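Local coordinates for carboxyltransferase domain-containing protein (PDB 2PHC), which is of unknown function but probably binds ATP and acts as a hydrolase, and contains a carboxyltransferase domain, at residues I88-G93 against I182-L187; V114-H118 against D141-A145. The contacts are given in a common frame with arbitrary orientation. Residues are numbered along the deposited sequence.

Interaction 1: residues I88-G93 against I182-L187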
ATOM      1  N   ILE A  88      10.192   0.847   2.748  1.00 33.11           N
ATOM      2  CA  ILE A  88      11.246   0.703   1.732  1.00 32.76           C
ATOM      3  C   ILE A  88      11.697   2.070   1.208  1.00 33.25           C
ATOM      4  O   ILE A  88      10.912   2.747   0.490  1.00 32.28           O
ATOM      5  CB  ILE A  88      10.825  -0.323   0.585  1.00 32.02           C
ATOM      6  CG1 ILE A  88      10.818  -1.758   1.173  1.00 33.65           C
ATOM      7  CG2 ILE A  88      11.822  -0.364  -0.533  1.00 30.10           C
ATOM      8  CD1 ILE A  88      10.414  -2.904   0.241  1.00 27.42           C
ATOM      9  N   PRO A  89      12.935   2.515   1.611  1.00 33.86           N
ATOM     10  CA  PRO A  89      13.418   3.790   1.106  1.00 33.74           C
ATOM     11  C   PRO A  89      13.766   3.685  -0.397  1.00 33.77           C
ATOM     12  O   PRO A  89      14.349   2.676  -0.824  1.00 34.08           O
ATOM     13  CB  PRO A  89      14.638   4.097   2.007  1.00 33.91           C
ATOM     14  CG  PRO A  89      15.157   2.838   2.361  1.00 34.76           C
ATOM     15  CD  PRO A  89      13.938   1.915   2.534  1.00 33.88           C
ATOM     16  N   VAL A  90      13.314   4.701  -1.142  1.00 33.12           N
ATOM     17  CA  VAL A  90      13.447   4.877  -2.566  1.00 33.73           C
ATOM     18  C   VAL A  90      13.926   6.287  -2.706  1.00 34.38           C
ATOM     19  O   VAL A  90      13.246   7.206  -2.264  1.00 34.19           O
ATOM     20  CB  VAL A  90      12.048   4.853  -3.337  1.00 35.12           C
ATOM     21  CG1 VAL A  90      12.222   5.014  -4.868  1.00 30.75           C
ATOM     22  CG2 VAL A  90      11.213   3.556  -3.047  1.00 33.78           C
ATOM     23  N   ALA A  91      15.114   6.467  -3.283  1.00 35.64           N
ATOM     24  CA  ALA A  91      15.529   7.799  -3.872  1.00 35.66           C
ATOM     25  C   ALA A  91      14.891   7.985  -5.257  1.00 35.66           C
ATOM     26  O   ALA A  91      15.264   7.338  -6.204  1.00 36.11           O
ATOM     27  CB  ALA A  91      17.078   7.894  -3.911  1.00 33.93           C
ATOM     28  N   TYR A  92      13.870   8.831  -5.339  1.00 37.82           N
ATOM     29  CA  TYR A  92      13.085   9.095  -6.574  1.00 38.14           C
ATOM     30  C   TYR A  92      13.735  10.205  -7.421  1.00 39.82           C
ATOM     31  O   TYR A  92      14.475  11.058  -6.876  1.00 39.07           O
ATOM     32  CB  TYR A  92      11.665   9.578  -6.260  1.00 37.57           C
ATOM     33  CG  TYR A  92      10.699   8.611  -5.644  1.00 35.93           C
ATOM     34  CD1 TYR A  92      10.657   8.420  -4.266  1.00 35.88           C
ATOM     35  CD2 TYR A  92       9.778   7.922  -6.429  1.00 36.77           C
ATOM     36  CE1 TYR A  92       9.729   7.506  -3.694  1.00 35.86           C
ATOM     37  CE2 TYR A  92       8.849   7.014  -5.858  1.00 33.86           C
ATOM     38  CZ  TYR A  92       8.843   6.837  -4.506  1.00 33.38           C
ATOM     39  OH  TYR A  92       7.988   5.961  -3.940  1.00 32.98           O
ATOM     40  N   GLY A  93      13.427  10.169  -8.724  1.00 40.00           N
ATOM     41  CA  GLY A  93      13.960  11.071  -9.747  1.00 42.05           C
ATOM     42  C   GLY A  93      15.464  11.129 -10.008  1.00 43.30           C
ATOM     43  O   GLY A  93      16.246  10.375  -9.420  1.00 43.05           O
ATOM     44  N   ILE A 182      11.550   5.047 -12.000  1.00 26.17           N
ATOM     45  CA  ILE A 182      11.206   6.310 -11.285  1.00 24.30           C
ATOM     46  C   ILE A 182      12.046   6.524 -10.005  1.00 24.27           C
ATOM     47  O   ILE A 182      11.991   7.559  -9.383  1.00 24.74           O
ATOM     48  CB  ILE A 182       9.644   6.425 -10.998  1.00 24.44           C
ATOM     49  CG1 ILE A 182       9.133   5.409  -9.924  1.00 22.96           C
ATOM     50  CG2 ILE A 182       8.807   6.286 -12.299  1.00 21.72           C
ATOM     51  CD1 ILE A 182       7.693   5.790  -9.364  1.00 14.58           C
ATOM     52  N   GLY A 183      12.887   5.576  -9.635  1.00 23.39           N
ATOM     53  CA  GLY A 183      13.491   5.670  -8.326  1.00 23.34           C
ATOM     54  C   GLY A 183      14.340   4.457  -8.140  1.00 24.66           C
ATOM     55  O   GLY A 183      14.220   3.524  -8.944  1.00 25.37           O
ATOM     56  N   ARG A 184      15.188   4.445  -7.108  1.00 23.30           N
ATOM     57  CA  ARG A 184      15.966   3.272  -6.827  1.00 23.80           C
ATOM     58  C   ARG A 184      15.996   3.109  -5.326  1.00 24.84           C
ATOM     59  O   ARG A 184      16.038   4.098  -4.604  1.00 24.45           O
ATOM     60  CB  ARG A 184      17.386   3.483  -7.300  1.00 24.31           C
ATOM     61  CG  ARG A 184      18.211   2.318  -7.291  1.00 26.58           C
ATOM     62  CD  ARG A 184      19.487   2.582  -8.178  1.00 35.06           C
ATOM     63  NE  ARG A 184      20.455   1.527  -7.863  1.00 41.38           N
ATOM     64  CZ  ARG A 184      21.774   1.562  -8.115  1.00 46.37           C
ATOM     65  NH1 ARG A 184      22.322   2.627  -8.719  1.00 44.11           N
ATOM     66  NH2 ARG A 184      22.533   0.508  -7.784  1.00 43.29           N
ATOM     67  N   ILE A 185      15.993   1.840  -4.897  1.00 24.61           N
ATOM     68  CA  ILE A 185      16.105   1.406  -3.544  1.00 25.96           C
ATOM     69  C   ILE A 185      17.578   1.067  -3.220  1.00 28.33           C
ATOM     70  O   ILE A 185      18.204   0.335  -3.971  1.00 29.52           O
ATOM     71  CB  ILE A 185      15.215   0.071  -3.320  1.00 24.55           C
ATOM     72  CG1 ILE A 185      13.704   0.315  -3.539  1.00 24.55           C
ATOM     73  CG2 ILE A 185      15.471  -0.508  -2.019  1.00 22.10           C
ATOM     74  CD1 ILE A 185      12.870  -0.984  -3.956  1.00 21.03           C
ATOM     75  N   PRO A 186      18.117   1.567  -2.093  1.00 30.25           N
ATOM     76  CA  PRO A 186      19.523   1.282  -1.695  1.00 32.84           C
ATOM     77  C   PRO A 186      19.764  -0.014  -0.912  1.00 34.10           C
ATOM     78  O   PRO A 186      20.874  -0.484  -0.900  1.00 33.84           O
ATOM     79  CB  PRO A 186      19.855   2.452  -0.788  1.00 32.40           C
ATOM     80  CG  PRO A 186      18.439   2.700  -0.072  1.00 31.85           C
ATOM     81  CD  PRO A 186      17.487   2.589  -1.238  1.00 29.62           C
ATOM     82  N   LEU A 187      18.744  -0.508  -0.203  1.00 34.82           N
ATOM     83  CA  LEU A 187      18.748  -1.819   0.434  1.00 34.34           C
ATOM     84  C   LEU A 187      18.973  -2.953  -0.559  1.00 35.15           C
ATOM     85  O   LEU A 187      18.512  -2.891  -1.721  1.00 33.68           O
ATOM     86  CB  LEU A 187      17.407  -2.047   1.090  1.00 33.70           C
ATOM     87  CG  LEU A 187      16.905  -0.972   2.066  1.00 36.83           C
ATOM     88  CD1 LEU A 187      15.442  -1.199   2.291  1.00 38.73           C
ATOM     89  CD2 LEU A 187      17.640  -1.051   3.411  1.00 39.78           C
TER

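Interaction 2: residues V114-H118 against D141-A145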
ATOM      1  N   VAL A 114       3.920  12.633  -9.047  1.00 35.52           N
ATOM      2  CA  VAL A 114       4.309  11.230  -9.226  1.00 33.23           C
ATOM      3  C   VAL A 114       4.859  10.654  -7.912  1.00 33.14           C
ATOM      4  O   VAL A 114       4.406   9.611  -7.453  1.00 31.27           O
ATOM      5  CB  VAL A 114       5.317  11.015 -10.409  1.00 33.19           C
ATOM      6  CG1 VAL A 114       5.835   9.493 -10.493  1.00 28.81           C
ATOM      7  CG2 VAL A 114       4.655  11.438 -11.713  1.00 27.10           C
ATOM      8  N   ILE A 115       5.809  11.354  -7.305  1.00 32.53           N
ATOM      9  CA  ILE A 115       6.438  10.879  -6.063  1.00 32.98           C
ATOM     10  C   ILE A 115       5.457  10.634  -4.854  1.00 33.92           C
ATOM     11  O   ILE A 115       5.647   9.673  -4.084  1.00 31.16           O
ATOM     12  CB  ILE A 115       7.553  11.816  -5.684  1.00 33.02           C
ATOM     13  CG1 ILE A 115       8.651  11.821  -6.765  1.00 32.22           C
ATOM     14  CG2 ILE A 115       8.128  11.507  -4.308  1.00 34.65           C
ATOM     15  CD1 ILE A 115       9.917  12.672  -6.295  1.00 27.30           C
ATOM     16  N   GLU A 116       4.443  11.519  -4.707  1.00 34.52           N
ATOM     17  CA  GLU A 116       3.454  11.494  -3.631  1.00 34.96           C
ATOM     18  C   GLU A 116       2.445  10.406  -3.907  1.00 33.79           C
ATOM     19  O   GLU A 116       2.078   9.674  -3.015  1.00 33.93           O
ATOM     20  CB  GLU A 116       2.697  12.844  -3.536  1.00 37.55           C
ATOM     21  CG  GLU A 116       1.254  12.801  -2.939  1.00 43.13           C
ATOM     22  CD  GLU A 116       1.242  12.875  -1.391  1.00 57.07           C
ATOM     23  OE1 GLU A 116       2.190  13.535  -0.832  1.00 59.94           O
ATOM     24  OE2 GLU A 116       0.302  12.273  -0.735  1.00 57.35           O
ATOM     25  N   ILE A 117       2.021  10.310  -5.169  1.00 32.85           N
ATOM     26  CA  ILE A 117       1.044   9.359  -5.640  1.00 31.41           C
ATOM     27  C   ILE A 117       1.594   7.958  -5.613  1.00 31.78           C
ATOM     28  O   ILE A 117       0.919   7.053  -5.140  1.00 32.85           O
ATOM     29  CB  ILE A 117       0.586   9.739  -7.005  1.00 31.84           C
ATOM     30  CG1 ILE A 117      -0.119  11.101  -6.909  1.00 32.56           C
ATOM     31  CG2 ILE A 117      -0.368   8.688  -7.643  1.00 30.31           C
ATOM     32  CD1 ILE A 117      -0.525  11.641  -8.303  1.00 33.61           C
ATOM     33  N   HIS A 118       2.790   7.775  -6.141  1.00 29.57           N
ATOM     34  CA  HIS A 118       3.555   6.582  -5.916  1.00 28.88           C
ATOM     35  C   HIS A 118       3.842   6.108  -4.468  1.00 28.88           C
ATOM     36  O   HIS A 118       3.734   4.907  -4.170  1.00 27.46           O
ATOM     37  CB  HIS A 118       4.877   6.608  -6.645  1.00 26.63           C
ATOM     38  CG  HIS A 118       5.438   5.260  -6.820  1.00 22.75           C
ATOM     39  ND1 HIS A 118       6.329   4.691  -5.924  1.00 23.97           N
ATOM     40  CD2 HIS A 118       5.161   4.322  -7.735  1.00 19.48           C
ATOM     41  CE1 HIS A 118       6.592   3.459  -6.307  1.00 23.27           C
ATOM     42  NE2 HIS A 118       5.865   3.200  -7.383  1.00 23.84           N
ATOM     43  N   ASP A 141      -1.905   3.546  -7.379  1.00 24.32           N
ATOM     44  CA  ASP A 141      -2.915   4.550  -7.951  1.00 25.70           C
ATOM     45  C   ASP A 141      -2.871   4.673  -9.511  1.00 26.49           C
ATOM     46  O   ASP A 141      -1.821   4.917 -10.067  1.00 26.76           O
ATOM     47  CB  ASP A 141      -2.619   5.900  -7.297  1.00 26.54           C
ATOM     48  CG  ASP A 141      -3.760   6.905  -7.441  1.00 30.31           C
ATOM     49  OD1 ASP A 141      -4.362   7.001  -8.509  1.00 28.71           O
ATOM     50  OD2 ASP A 141      -4.109   7.547  -6.419  1.00 37.35           O
ATOM     51  N   GLU A 142      -3.994   4.515 -10.220  1.00 28.19           N
ATOM     52  CA  GLU A 142      -4.034   4.586 -11.690  1.00 31.10           C
ATOM     53  C   GLU A 142      -3.608   5.915 -12.392  1.00 31.40           C
ATOM     54  O   GLU A 142      -3.331   5.928 -13.598  1.00 32.83           O
ATOM     55  CB  GLU A 142      -5.409   4.129 -12.182  1.00 32.21           C
ATOM     56  CG  GLU A 142      -5.578   2.682 -11.831  1.00 37.49           C
ATOM     57  CD  GLU A 142      -6.891   2.048 -12.234  1.00 46.10           C
ATOM     58  OE1 GLU A 142      -7.696   2.663 -13.017  1.00 51.30           O
ATOM     59  OE2 GLU A 142      -7.094   0.907 -11.737  1.00 48.40           O
ATOM     60  N   ARG A 143      -3.529   7.006 -11.635  1.00 30.08           N
ATOM     61  CA  ARG A 143      -3.151   8.282 -12.175  1.00 29.46           C
ATOM     62  C   ARG A 143      -1.713   8.318 -12.615  1.00 29.47           C
ATOM     63  O   ARG A 143      -1.303   9.266 -13.317  1.00 29.92           O
ATOM     64  CB  ARG A 143      -3.408   9.394 -11.155  1.00 28.10           C
ATOM     65  CG  ARG A 143      -4.876   9.732 -10.960  1.00 26.83           C
ATOM     66  CD  ARG A 143      -4.964  10.741  -9.794  1.00 32.92           C
ATOM     67  NE  ARG A 143      -4.715  10.153  -8.479  1.00 34.72           N
ATOM     68  CZ  ARG A 143      -4.434  10.835  -7.365  1.00 36.13           C
ATOM     69  NH1 ARG A 143      -4.309  12.167  -7.384  1.00 37.78           N
ATOM     70  NH2 ARG A 143      -4.251  10.178  -6.219  1.00 33.89           N
ATOM     71  N   ILE A 144      -0.922   7.362 -12.114  1.00 28.53           N
ATOM     72  CA  ILE A 144       0.468   7.192 -12.582  1.00 25.40           C
ATOM     73  C   ILE A 144       0.739   6.001 -13.526  1.00 24.16           C
ATOM     74  O   ILE A 144       1.874   5.738 -13.869  1.00 21.45           O
ATOM     75  CB  ILE A 144       1.467   7.306 -11.449  1.00 25.45           C
ATOM     76  CG1 ILE A 144       1.226   6.247 -10.382  1.00 24.04           C
ATOM     77  CG2 ILE A 144       1.403   8.698 -10.845  1.00 22.53           C
ATOM     78  CD1 ILE A 144       2.441   6.093  -9.529  1.00 18.55           C
ATOM     79  N   ALA A 145      -0.339   5.365 -13.998  1.00 24.82           N
ATOM     80  CA  ALA A 145      -0.285   4.272 -14.973  1.00 26.27           C
ATOM     81  C   ALA A 145       0.538   4.685 -16.229  1.00 26.62           C
ATOM     82  O   ALA A 145       0.298   5.772 -16.766  1.00 29.32           O
ATOM     83  CB  ALA A 145      -1.725   3.861 -15.365  1.00 24.32           C
TER
HETATM   84  O   HOH W   1       0.314   4.693  -6.490  1.00 28.29           O
HETATM   85  O   HOH W   2      -2.216   7.758  -4.383  1.00 38.93           O

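Interaction 1: residues I88-G93 against I182-L187
Two neighbouring strands of a closed barrel, 85-92 and 180-184, pair antiparallel here, with apolar packing added where the second strand ends. Ala91 and Arg184 form the hydrogen-bonded pair, with Ala91 N to Arg184 O at 2.9 Å and Arg184 N to Ala91 O at 3.0 Å; Gly93 N adds a bond to Ile182 O at 3.1 Å. Next along, Tyr92 and Gly183 are a non-hydrogen-bonded pair whose CA atoms lie 3.9 Å apart. An ideal CB at Gly183 would clash with Val90 CG1, so this close approach depends on the missing side chain. The closed barrel is consistent with the cyclophilin-like clan of this family, and strand 205-211 flanks 85-92 on its other edge. Beyond Arg184 conventional hydrogen bonds stop, but Ile185 CA still makes a CA-H...O contact with Pro89 O at 3.5 Å; Ile88 CG2 meets Ile185 CG1 at 3.6 Å, and Pro89 CD touches Leu187 CD1 at 3.5 Å. The Arg184 side chain, on the same sheet face as Ala91, hydrogen-bonds through NE to Ala158 O.

Interaction 2: residues V114-H118 against D141-A145
Ile117 points from its helix into the turn 141-145, where it touches three residues in different ways. Its CG2 packs 3.7 Å from Ile144 CG2 and 3.6 Å from Asp141 CB, while its CD1 lies over one face of the Arg143 guanidinium, 3.9 Å from Arg143 NH1. The turn combines this apolar contact from Ile144 with local pairing of Asp141 and Arg143. Asp141 OD1 accepts from Arg143 N at 3.2 Å, an Asx turn leading into the short 3-10 segment 142-144, and the salt bridge is bidentate, with Arg143 NH2 2.6 Å from Asp141 OD2 and Arg143 NE 3.2 Å from Asp141 OD1. No direct hydrogen bond joins the two segments; instead a water spans from Ile117 O (2.8 Å) to Asp141 N (2.7 Å). Ile144 completes the apolar contact, its CD1 reaching the edge of the His118 ring, 3.7 Å from His118 CD2, and its CG2 lying 4.3 Å from Val114 CG2. The arrangement seats helix 111-119 against the connection that follows strand 134-138: Val114 also packs on helix 100-107, Ile144 reaches Ile163 of barrel strand 160-164, and both Ile117 and Ile144 touch Leu109 in the link between the two helices.

The two contacts, with centres about 15 Å apart, illustrate how a barrel and the helix packed on it are joined by contacts between their residues. In sequence, both segments of interaction 2 fall between those of interaction 1, and in space helix 111-119 meets the paired strands directly. His118 is the joint: its ND1 lies 2.9 Å from Tyr92 OH, a probable hydrogen bond, and its CD2 is 3.3 Å from Ile182 CD1. Tyr92 CB also packs 3.6 Å from Ile115 CD1, on a side of the helix turned away from 141-145. His118 NE2 hydrogen-bonds Thr168 OG1 on another barrel strand, so the imidazole makes polar contacts with two strands and packs on a third through Ile182.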